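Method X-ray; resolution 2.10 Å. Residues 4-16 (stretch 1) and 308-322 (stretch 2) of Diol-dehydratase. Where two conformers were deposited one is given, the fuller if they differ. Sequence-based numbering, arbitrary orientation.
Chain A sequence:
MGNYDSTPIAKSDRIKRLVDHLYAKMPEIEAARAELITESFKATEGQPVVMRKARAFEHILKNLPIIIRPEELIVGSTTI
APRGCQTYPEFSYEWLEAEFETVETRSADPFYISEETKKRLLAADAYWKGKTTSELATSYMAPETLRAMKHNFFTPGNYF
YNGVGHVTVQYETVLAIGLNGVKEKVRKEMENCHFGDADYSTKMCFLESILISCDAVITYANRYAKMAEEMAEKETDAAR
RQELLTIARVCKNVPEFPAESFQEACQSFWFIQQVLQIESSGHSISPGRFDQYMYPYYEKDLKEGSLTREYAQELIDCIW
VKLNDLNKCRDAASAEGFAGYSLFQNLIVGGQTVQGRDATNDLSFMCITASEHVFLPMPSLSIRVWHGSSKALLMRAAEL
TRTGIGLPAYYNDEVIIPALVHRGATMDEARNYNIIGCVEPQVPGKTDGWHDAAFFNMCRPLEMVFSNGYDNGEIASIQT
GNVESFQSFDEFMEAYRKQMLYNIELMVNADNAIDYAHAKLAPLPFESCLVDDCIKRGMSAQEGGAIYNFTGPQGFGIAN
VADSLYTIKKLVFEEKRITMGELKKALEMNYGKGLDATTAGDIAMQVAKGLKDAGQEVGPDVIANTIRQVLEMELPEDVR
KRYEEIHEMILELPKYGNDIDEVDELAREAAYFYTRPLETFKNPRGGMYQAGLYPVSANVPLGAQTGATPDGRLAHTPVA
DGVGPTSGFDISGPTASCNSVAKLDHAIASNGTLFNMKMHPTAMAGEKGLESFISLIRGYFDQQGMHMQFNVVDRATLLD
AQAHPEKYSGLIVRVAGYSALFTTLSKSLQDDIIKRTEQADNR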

ATOM      1  N   TYR A   4       7.052  28.911 -43.137  0.67 31.10           N
ATOM      2  CA  TYR A   4       6.293  27.720 -43.503  0.67 33.55           C
ATOM      3  C   TYR A   4       5.659  27.805 -44.898  0.67 33.69           C
ATOM      4  O   TYR A   4       5.381  28.890 -45.398  0.67 33.65           O
ATOM      5  N   ASP A   5       5.424  26.641 -45.501  1.00 30.37           N
ATOM      6  CA  ASP A   5       4.798  26.534 -46.819  1.00 33.69           C
ATOM      7  C   ASP A   5       3.447  25.830 -46.705  1.00 33.41           C
ATOM      8  O   ASP A   5       3.383  24.600 -46.643  1.00 33.58           O
ATOM      9  N   SER A   6       2.373  26.615 -46.718  1.00 29.31           N
ATOM     10  CA  SER A   6       1.035  26.109 -46.430  1.00 25.59           C
ATOM     11  C   SER A   6       0.326  25.386 -47.580  1.00 28.69           C
ATOM     12  O   SER A   6      -0.823  24.972 -47.425  1.00 27.40           O
ATOM     13  N   THR A   7       0.980  25.230 -48.727  1.00 30.43           N
ATOM     14  CA  THR A   7       0.344  24.507 -49.825  1.00 29.14           C
ATOM     15  C   THR A   7       0.150  23.045 -49.408  1.00 28.04           C
ATOM     16  O   THR A   7       1.073  22.420 -48.892  1.00 28.34           O
ATOM     17  N   PRO A   8      -1.064  22.510 -49.607  1.00 23.57           N
ATOM     18  CA  PRO A   8      -1.381  21.114 -49.271  1.00 24.45           C
ATOM     19  C   PRO A   8      -0.537  20.123 -50.067  1.00 32.05           C
ATOM     20  O   PRO A   8      -0.369  20.296 -51.272  1.00 27.24           O
ATOM     21  N   ILE A   9      -0.021  19.102 -49.392  1.00 24.89           N
ATOM     22  CA  ILE A   9       0.817  18.085 -50.015  1.00 22.31           C
ATOM     23  C   ILE A   9      -0.056  16.936 -50.521  1.00 24.99           C
ATOM     24  O   ILE A   9      -1.082  16.628 -49.922  1.00 25.54           O
ATOM     25  N   ALA A  10       0.326  16.329 -51.642  1.00 22.02           N
ATOM     26  CA  ALA A  10      -0.510  15.319 -52.283  1.00 23.90           C
ATOM     27  C   ALA A  10      -0.692  14.091 -51.404  1.00 19.08           C
ATOM     28  O   ALA A  10       0.132  13.796 -50.536  1.00 23.81           O
ATOM     29  N   LYS A  11      -1.788  13.390 -51.645  1.00 16.80           N
ATOM     30  CA  LYS A  11      -2.120  12.180 -50.928  1.00 20.03           C
ATOM     31  C   LYS A  11      -1.686  10.937 -51.704  1.00 26.01           C
ATOM     32  O   LYS A  11      -2.071  10.759 -52.854  1.00 28.31           O
ATOM     33  N   SER A  12      -0.899  10.081 -51.062  1.00 22.25           N
ATOM     34  CA  SER A  12      -0.502   8.797 -51.641  1.00 23.56           C
ATOM     35  C   SER A  12      -1.678   7.831 -51.800  1.00 25.10           C
ATOM     36  O   SER A  12      -2.612   7.836 -50.995  1.00 21.59           O
ATOM     37  N   ASP A  13      -1.614   6.990 -52.831  0.61 23.84           N
ATOM     38  CA  ASP A  13      -2.696   6.049 -53.112  0.61 22.02           C
ATOM     39  C   ASP A  13      -2.732   4.924 -52.077  0.61 21.52           C
ATOM     40  O   ASP A  13      -3.719   4.195 -51.973  0.61 20.07           O
ATOM     41  N   ARG A  14      -1.653   4.794 -51.313  1.00 20.75           N
ATOM     42  CA  ARG A  14      -1.587   3.820 -50.218  1.00 21.77           C
ATOM     43  C   ARG A  14      -2.673   4.062 -49.163  1.00 18.21           C
ATOM     44  O   ARG A  14      -3.253   3.125 -48.629  1.00 19.26           O
ATOM     45  N   ILE A  15      -2.943   5.332 -48.881  1.00 19.03           N
ATOM     46  CA  ILE A  15      -3.758   5.707 -47.726  1.00 20.73           C
ATOM     47  C   ILE A  15      -5.163   5.103 -47.752  1.00 20.23           C
ATOM     48  O   ILE A  15      -5.592   4.493 -46.786  1.00 21.64           O
ATOM     49  N   LYS A  16      -5.871   5.249 -48.860  1.00 20.49           N
ATOM     50  CA  LYS A  16      -7.219   4.700 -48.946  1.00 17.45           C
ATOM     51  C   LYS A  16      -7.232   3.183 -48.767  1.00 18.86           C
ATOM     52  O   LYS A  16      -8.169   2.624 -48.188  1.00 19.30           O
ATOM     53  N   THR A 308      11.454  14.114 -48.552  1.00 23.13           N
ATOM     54  CA  THR A 308      10.574  15.019 -49.289  1.00 25.01           C
ATOM     55  C   THR A 308       9.330  15.371 -48.490  1.00 25.31           C
ATOM     56  O   THR A 308       8.927  14.627 -47.589  1.00 26.94           O
ATOM     57  N   ARG A 309       8.711  16.494 -48.834  1.00 22.96           N
ATOM     58  CA  ARG A 309       7.434  16.857 -48.244  1.00 27.21           C
ATOM     59  C   ARG A 309       6.393  15.761 -48.495  1.00 25.46           C
ATOM     60  O   ARG A 309       5.567  15.453 -47.632  1.00 22.10           O
ATOM     61  N   GLU A 310       6.455  15.154 -49.669  1.00 20.17           N
ATOM     62  CA  GLU A 310       5.461  14.160 -50.042  1.00 21.09           C
ATOM     63  C   GLU A 310       5.566  12.918 -49.156  1.00 19.59           C
ATOM     64  O   GLU A 310       4.552  12.352 -48.751  1.00 21.86           O
ATOM     65  N   TYR A 311       6.787  12.485 -48.876  1.00 21.33           N
ATOM     66  CA  TYR A 311       6.977  11.285 -48.072  1.00 25.37           C
ATOM     67  C   TYR A 311       6.659  11.564 -46.609  1.00 22.25           C
ATOM     68  O   TYR A 311       6.103  10.707 -45.914  1.00 20.20           O
ATOM     69  N   ALA A 312       7.017  12.761 -46.155  1.00 17.60           N
ATOM     70  CA  ALA A 312       6.676  13.199 -44.809  1.00 21.38           C
ATOM     71  C   ALA A 312       5.160  13.186 -44.604  1.00 20.56           C
ATOM     72  O   ALA A 312       4.680  12.718 -43.577  1.00 18.81           O
ATOM     73  N   GLN A 313       4.419  13.689 -45.588  1.00 21.02           N
ATOM     74  CA  GLN A 313       2.963  13.708 -45.520  1.00 18.40           C
ATOM     75  C   GLN A 313       2.435  12.286 -45.506  1.00 20.79           C
ATOM     76  O   GLN A 313       1.496  11.974 -44.776  1.00 18.75           O
ATOM     77  N   GLU A 314       3.043  11.423 -46.312  1.00 15.48           N
ATOM     78  CA  GLU A 314       2.610  10.038 -46.372  1.00 19.12           C
ATOM     79  C   GLU A 314       2.809   9.352 -45.016  1.00 18.77           C
ATOM     80  O   GLU A 314       1.952   8.588 -44.565  1.00 20.12           O
ATOM     81  N   LEU A 315       3.939   9.630 -44.373  1.00 16.10           N
ATOM     82  CA  LEU A 315       4.226   9.063 -43.055  1.00 19.46           C
ATOM     83  C   LEU A 315       3.202   9.536 -42.016  1.00 18.34           C
ATOM     84  O   LEU A 315       2.686   8.745 -41.236  1.00 18.69           O
ATOM     85  N   ILE A 316       2.909  10.830 -42.020  1.00 19.45           N
ATOM     86  CA  ILE A 316       1.945  11.389 -41.090  1.00 17.66           C
ATOM     87  C   ILE A 316       0.555  10.793 -41.347  1.00 17.75           C
ATOM     88  O   ILE A 316      -0.153  10.411 -40.405  1.00 17.50           O
ATOM     89  N   ASP A 317       0.179  10.688 -42.622  1.00 15.39           N
ATOM     90  CA  ASP A 317      -1.075  10.047 -42.988  1.00 16.60           C
ATOM     91  C   ASP A 317      -1.132   8.614 -42.441  1.00 15.95           C
ATOM     92  O   ASP A 317      -2.172   8.158 -41.960  1.00 14.92           O
ATOM     93  N   CYS A 318      -0.009   7.909 -42.528  1.00 15.56           N
ATOM     94  CA  CYS A 318       0.062   6.547 -42.010  1.00 18.00           C
ATOM     95  C   CYS A 318      -0.180   6.514 -40.487  1.00 16.20           C
ATOM     96  O   CYS A 318      -0.862   5.623 -39.985  1.00 17.31           O
ATOM     97  N   ILE A 319       0.366   7.491 -39.766  1.00 16.47           N
ATOM     98  CA  ILE A 319       0.145   7.582 -38.324  1.00 17.63           C
ATOM     99  C   ILE A 319      -1.330   7.860 -38.015  1.00 16.01           C
ATOM    100  O   ILE A 319      -1.890   7.256 -37.110  1.00 14.74           O
ATOM    101  N   TRP A 320      -1.954   8.738 -38.800  1.00 13.93           N
ATOM    102  CA  TRP A 320      -3.374   9.020 -38.642  1.00 13.96           C
ATOM    103  C   TRP A 320      -4.169   7.728 -38.811  1.00 16.26           C
ATOM    104  O   TRP A 320      -5.086   7.454 -38.034  1.00 15.08           O
ATOM    105  N   VAL A 321      -3.804   6.913 -39.799  1.00 14.06           N
ATOM    106  CA  VAL A 321      -4.508   5.640 -39.971  1.00 15.42           C
ATOM    107  C   VAL A 321      -4.299   4.732 -38.753  1.00 15.39           C
ATOM    108  O   VAL A 321      -5.254   4.180 -38.210  1.00 15.51           O
ATOM    109  N   LYS A 322      -3.054   4.610 -38.318  1.00 15.40           N
ATOM    110  CA  LYS A 322      -2.734   3.779 -37.170  1.00 14.58           C
ATOM    111  C   LYS A 322      -3.506   4.192 -35.914  1.00 13.68           C
ATOM    112  O   LYS A 322      -3.974   3.342 -35.174  1.00 13.72           O
TER

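The N-terminal stretch runs as an extended segment along one side of the helix that begins at Arg309, and it enters a helix of its own near its end. The contact buries 712 Å², both sides summed.

Asp5 points toward the helix with chi1 t. Its OD2 lies 3.5 Å from Arg309 NH2, over one face of the guanidinium. This is a salt bridge of charges only, since no N-H points at the oxygen. Asp5 OD1 instead accepts from Thr7 N at 3.3 Å and from Thr7 OG1 at 3.2 Å, which ties the local turn together. The Asp5 O atom also comes within 2.7 Å of Arg309 NH2. Ser6 points away. Thr7, chi1 p, offers its backbone: Arg309 NH2 gives a weak hydrogen bond to Thr7 O at 3.4 Å. Pro8 points away.

Ile9 has the largest covered area of the contact. It points toward the helix in rotamer m, t. Its CG1 sits 3.4 Å from Arg309 NH1, over the guanidinium face opposite Asp5 OD2, so the group lies between a charge and a hydrocarbon. Ile9 CG2 packs 3.6 Å from Glu310 CA and 3.5 Å from Gln313 CB.

Waters link the backbone here to the helix. Water 1 joins Ile9 N to Gln313 OE1. Water 3 accepts from Ala10 N and donates to Glu310 OE1, while water 2 donates to both Ala10 O and Glu310 O. The side chain of Lys11 leads away at its end. Water 4 then connects Ser12 N to Asp317 OD2. Asp317 OD1 accepts from Gln313 NE2 at 3.0 Å, a bond within the helix.

Ser12 points toward the helix with chi1 t. Its OG donates to Glu314 OE2 at 2.8 Å and accepts from Arg14 N at 3.2 Å, a capping bond. Asp13 points away at its CB.

Arg14 points toward the helix, with chi1 t, chi2 t and chi3 m. Its NE donates to Glu314 OE2 at 2.8 Å in a salt bridge; NH2 adds a weak bond to the same OE2 at 3.2 Å. One carboxylate oxygen thus serves both Ser12 and Arg14. Glu314, chi1 and chi2 t, extends to reach them, and its OE1 takes a bond from water 5.

Ile15, rotamer m, m, starts sideways, but its end comes nearer. It fits among Glu314, Asp317, Cys318 and Val321 as a knob into a hole. Its CD1 lies 3.6 Å from Asp317 CB and 4.3 Å from Cys318 SG.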

ATOM      1  CB  TYR A   4       5.204  27.449 -42.458  0.67 28.33           C
ATOM      2  CG  TYR A   4       4.337  28.641 -42.116  0.67 23.02           C
ATOM      3  CD1 TYR A   4       3.317  29.051 -42.965  0.67 27.19           C
ATOM      4  CD2 TYR A   4       4.522  29.337 -40.934  0.67 22.51           C
ATOM      5  CE1 TYR A   4       2.516  30.130 -42.651  0.67 22.42           C
ATOM      6  CE2 TYR A   4       3.727  30.418 -40.613  0.67 22.28           C
ATOM      7  CZ  TYR A   4       2.724  30.810 -41.475  0.67 24.75           C
ATOM      8  OH  TYR A   4       1.928  31.886 -41.159  0.67 41.07           O
ATOM      9  CB  ASP A   5       5.715  25.781 -47.791  1.00 32.31           C
ATOM     10  CG  ASP A   5       5.088  25.564 -49.171  1.00 37.58           C
ATOM     11  OD1 ASP A   5       4.020  26.135 -49.477  1.00 35.98           O
ATOM     12  OD2 ASP A   5       5.689  24.811 -49.965  1.00 41.41           O
ATOM     13  CB  SER A   6       0.143  27.258 -45.948  1.00 24.55           C
ATOM     14  OG  SER A   6      -0.103  28.198 -46.974  1.00 33.26           O
ATOM     15  CB  THR A   7       1.162  24.576 -51.144  1.00 29.51           C
ATOM     16  OG1 THR A   7       2.376  23.840 -51.000  1.00 45.43           O
ATOM     17  CG2 THR A   7       1.497  26.006 -51.509  1.00 27.15           C
ATOM     18  CB  PRO A   8      -2.864  20.986 -49.644  1.00 28.03           C
ATOM     19  CG  PRO A   8      -3.395  22.376 -49.568  1.00 32.29           C
ATOM     20  CD  PRO A   8      -2.261  23.268 -50.007  1.00 23.87           C
ATOM     21  CB  ILE A   9       1.872  17.579 -49.015  1.00 23.62           C
ATOM     22  CG1 ILE A   9       2.789  18.733 -48.607  1.00 22.88           C
ATOM     23  CG2 ILE A   9       2.685  16.459 -49.596  1.00 22.34           C
ATOM     24  CD1 ILE A   9       3.611  18.448 -47.372  1.00 23.58           C
ATOM     25  CB  ALA A  10       0.079  14.909 -53.639  1.00 22.36           C
ATOM     26  CB  LYS A  11      -3.627  12.134 -50.655  1.00 21.34           C
ATOM     27  CG  LYS A  11      -4.102  10.839 -49.977  1.00 21.98           C
ATOM     28  CD  LYS A  11      -5.531  10.963 -49.465  1.00 20.46           C
ATOM     29  CE  LYS A  11      -6.485  10.086 -50.223  1.00 28.41           C
ATOM     30  NZ  LYS A  11      -7.663   9.712 -49.397  1.00 30.05           N
ATOM     31  CB  SER A  12       0.581   8.148 -50.781  1.00 21.67           C
ATOM     32  OG  SER A  12       0.784   6.794 -51.146  1.00 25.69           O
ATOM     33  CB  ASP A  13      -2.564   5.467 -54.534  0.61 26.23           C
ATOM     34  CG  ASP A  13      -1.314   4.610 -54.720  0.61 26.07           C
ATOM     35  OD1 ASP A  13      -0.241   4.963 -54.185  0.61 28.46           O
ATOM     36  OD2 ASP A  13      -1.409   3.574 -55.410  0.61 33.39           O
ATOM     37  CB  ARG A  14      -0.204   3.878 -49.550  1.00 21.45           C
ATOM     38  CG  ARG A  14       0.037   2.849 -48.444  1.00 20.42           C
ATOM     39  CD  ARG A  14       1.260   3.230 -47.613  1.00 16.41           C
ATOM     40  NE  ARG A  14       2.383   3.655 -48.448  1.00 22.77           N
ATOM     41  CZ  ARG A  14       3.366   2.856 -48.852  1.00 22.08           C
ATOM     42  NH1 ARG A  14       3.383   1.579 -48.491  1.00 18.06           N
ATOM     43  NH2 ARG A  14       4.335   3.333 -49.616  1.00 20.41           N
ATOM     44  CB  ILE A  15      -3.860   7.246 -47.599  1.00 19.35           C
ATOM     45  CG1 ILE A  15      -2.458   7.853 -47.514  1.00 17.73           C
ATOM     46  CG2 ILE A  15      -4.714   7.643 -46.396  1.00 17.44           C
ATOM     47  CD1 ILE A  15      -1.500   7.133 -46.562  1.00 17.24           C
ATOM     48  CB  LYS A  16      -7.874   5.068 -50.282  1.00 23.67           C
ATOM     49  CG  LYS A  16      -9.272   4.485 -50.440  1.00 25.58           C
ATOM     50  CD  LYS A  16      -9.975   5.045 -51.670  1.00 35.91           C
ATOM     51  CE  LYS A  16     -11.472   4.788 -51.600  1.00 37.71           C
ATOM     52  NZ  LYS A  16     -11.782   3.339 -51.640  1.00 37.36           N
ATOM     53  CB  THR A 308      10.116  14.413 -50.625  1.00 24.06           C
ATOM     54  OG1 THR A 308       9.391  13.206 -50.377  1.00 26.03           O
ATOM     55  CG2 THR A 308      11.307  14.109 -51.530  1.00 23.70           C
ATOM     56  CB  ARG A 309       6.952  18.195 -48.794  1.00 26.24           C
ATOM     57  CG  ARG A 309       7.718  19.386 -48.221  1.00 28.20           C
ATOM     58  CD  ARG A 309       7.346  20.688 -48.899  1.00 31.68           C
ATOM     59  NE  ARG A 309       6.353  21.447 -48.144  1.00 45.64           N
ATOM     60  CZ  ARG A 309       5.130  21.693 -48.587  1.00 36.88           C
ATOM     61  NH1 ARG A 309       4.774  21.238 -49.771  1.00 47.36           N
ATOM     62  NH2 ARG A 309       4.272  22.394 -47.861  1.00 34.52           N
ATOM     63  CB  GLU A 310       5.601  13.765 -51.521  1.00 24.71           C
ATOM     64  CG  GLU A 310       5.082  14.798 -52.515  1.00 24.41           C
ATOM     65  CD  GLU A 310       5.901  16.074 -52.496  1.00 26.43           C
ATOM     66  OE1 GLU A 310       5.312  17.171 -52.561  1.00 29.44           O
ATOM     67  OE2 GLU A 310       7.136  15.971 -52.401  1.00 27.56           O
ATOM     68  CB  TYR A 311       8.401  10.749 -48.201  1.00 22.68           C
ATOM     69  CG  TYR A 311       8.577   9.401 -47.539  1.00 23.77           C
ATOM     70  CD1 TYR A 311       7.830   8.303 -47.954  1.00 24.89           C
ATOM     71  CD2 TYR A 311       9.483   9.224 -46.503  1.00 22.30           C
ATOM     72  CE1 TYR A 311       7.987   7.066 -47.363  1.00 18.69           C
ATOM     73  CE2 TYR A 311       9.645   7.988 -45.902  1.00 22.02           C
ATOM     74  CZ  TYR A 311       8.893   6.918 -46.334  1.00 20.36           C
ATOM     75  OH  TYR A 311       9.039   5.699 -45.735  1.00 21.69           O
ATOM     76  CB  ALA A 312       7.234  14.583 -44.533  1.00 16.76           C
ATOM     77  CB  GLN A 313       2.349  14.475 -46.695  1.00 19.08           C
ATOM     78  CG  GLN A 313       0.831  14.634 -46.593  1.00 17.07           C
ATOM     79  CD  GLN A 313       0.424  15.578 -45.457  1.00 17.61           C
ATOM     80  OE1 GLN A 313       0.833  16.739 -45.418  1.00 20.16           O
ATOM     81  NE2 GLN A 313      -0.368  15.070 -44.521  1.00 18.17           N
ATOM     82  CB  GLU A 314       3.362   9.272 -47.464  1.00 18.02           C
ATOM     83  CG  GLU A 314       2.773   7.883 -47.718  1.00 20.16           C
ATOM     84  CD  GLU A 314       3.471   7.141 -48.856  1.00 23.31           C
ATOM     85  OE1 GLU A 314       4.621   7.486 -49.171  1.00 23.42           O
ATOM     86  OE2 GLU A 314       2.871   6.208 -49.417  1.00 18.99           O
ATOM     87  CB  LEU A 315       5.639   9.426 -42.606  1.00 16.34           C
ATOM     88  CG  LEU A 315       6.801   8.718 -43.312  1.00 20.86           C
ATOM     89  CD1 LEU A 315       8.125   9.388 -42.968  1.00 17.00           C
ATOM     90  CD2 LEU A 315       6.853   7.230 -42.982  1.00 19.10           C
ATOM     91  CB  ILE A 316       1.906  12.920 -41.190  1.00 18.90           C
ATOM     92  CG1 ILE A 316       3.250  13.501 -40.737  1.00 17.25           C
ATOM     93  CG2 ILE A 316       0.777  13.476 -40.351  1.00 17.28           C
ATOM     94  CD1 ILE A 316       3.381  15.015 -40.951  1.00 17.02           C
ATOM     95  CB  ASP A 317      -1.270  10.030 -44.510  1.00 16.97           C
ATOM     96  CG  ASP A 317      -1.544  11.413 -45.093  1.00 21.80           C
ATOM     97  OD1 ASP A 317      -1.693  12.389 -44.326  1.00 19.86           O
ATOM     98  OD2 ASP A 317      -1.614  11.522 -46.333  1.00 20.67           O
ATOM     99  CB  CYS A 318       1.410   5.911 -42.360  1.00 15.20           C
ATOM    100  SG  CYS A 318       1.534   5.306 -44.096  1.00 19.86           S
ATOM    101  CB  ILE A 319       1.033   8.657 -37.685  1.00 15.03           C
ATOM    102  CG1 ILE A 319       2.488   8.202 -37.721  1.00 14.49           C
ATOM    103  CG2 ILE A 319       0.600   8.965 -36.229  1.00 12.96           C
ATOM    104  CD1 ILE A 319       3.450   9.262 -37.296  1.00 17.21           C
ATOM    105  CB  TRP A 320      -3.822  10.078 -39.638  1.00 12.62           C
ATOM    106  CG  TRP A 320      -3.857  11.521 -39.147  1.00 14.61           C
ATOM    107  CD1 TRP A 320      -4.871  12.427 -39.340  1.00 13.61           C
ATOM    108  CD2 TRP A 320      -2.856  12.208 -38.374  1.00 14.48           C
ATOM    109  NE1 TRP A 320      -4.545  13.631 -38.771  1.00 12.70           N
ATOM    110  CE2 TRP A 320      -3.319  13.528 -38.171  1.00 10.29           C
ATOM    111  CE3 TRP A 320      -1.612  11.845 -37.848  1.00 16.27           C
ATOM    112  CZ2 TRP A 320      -2.582  14.479 -37.470  1.00 12.37           C
ATOM    113  CZ3 TRP A 320      -0.884  12.796 -37.149  1.00 12.34           C
ATOM    114  CH2 TRP A 320      -1.372  14.093 -36.967  1.00 10.62           C
ATOM    115  CB  VAL A 321      -4.066   4.897 -41.257  1.00 16.51           C
ATOM    116  CG1 VAL A 321      -4.676   3.507 -41.307  1.00 13.90           C
ATOM    117  CG2 VAL A 321      -4.481   5.699 -42.491  1.00 16.19           C
ATOM    118  CB  LYS A 322      -1.223   3.799 -36.905  1.00 15.66           C
ATOM    119  CG  LYS A 322      -0.412   2.937 -37.888  1.00 17.50           C
ATOM    120  CD  LYS A 322      -0.127   1.523 -37.339  1.00 17.13           C
ATOM    121  CE  LYS A 322      -1.391   0.688 -37.193  1.00 16.04           C
ATOM    122  NZ  LYS A 322      -1.143  -0.752 -36.916  1.00 17.12           N
TER
HETATM  123  O   HOH W   1      -0.045  19.198 -46.551  1.00 20.74           O
HETATM  124  O   HOH W   2       1.866  12.005 -49.541  1.00 19.62           O
HETATM  125  O   HOH W   3       2.743  17.588 -53.082  1.00 28.42           O
HETATM  126  O   HOH W   4      -0.015  10.340 -48.337  1.00 18.87           O
HETATM  127  O   HOH W   5       6.239   5.892 -50.501  1.00 27.91           O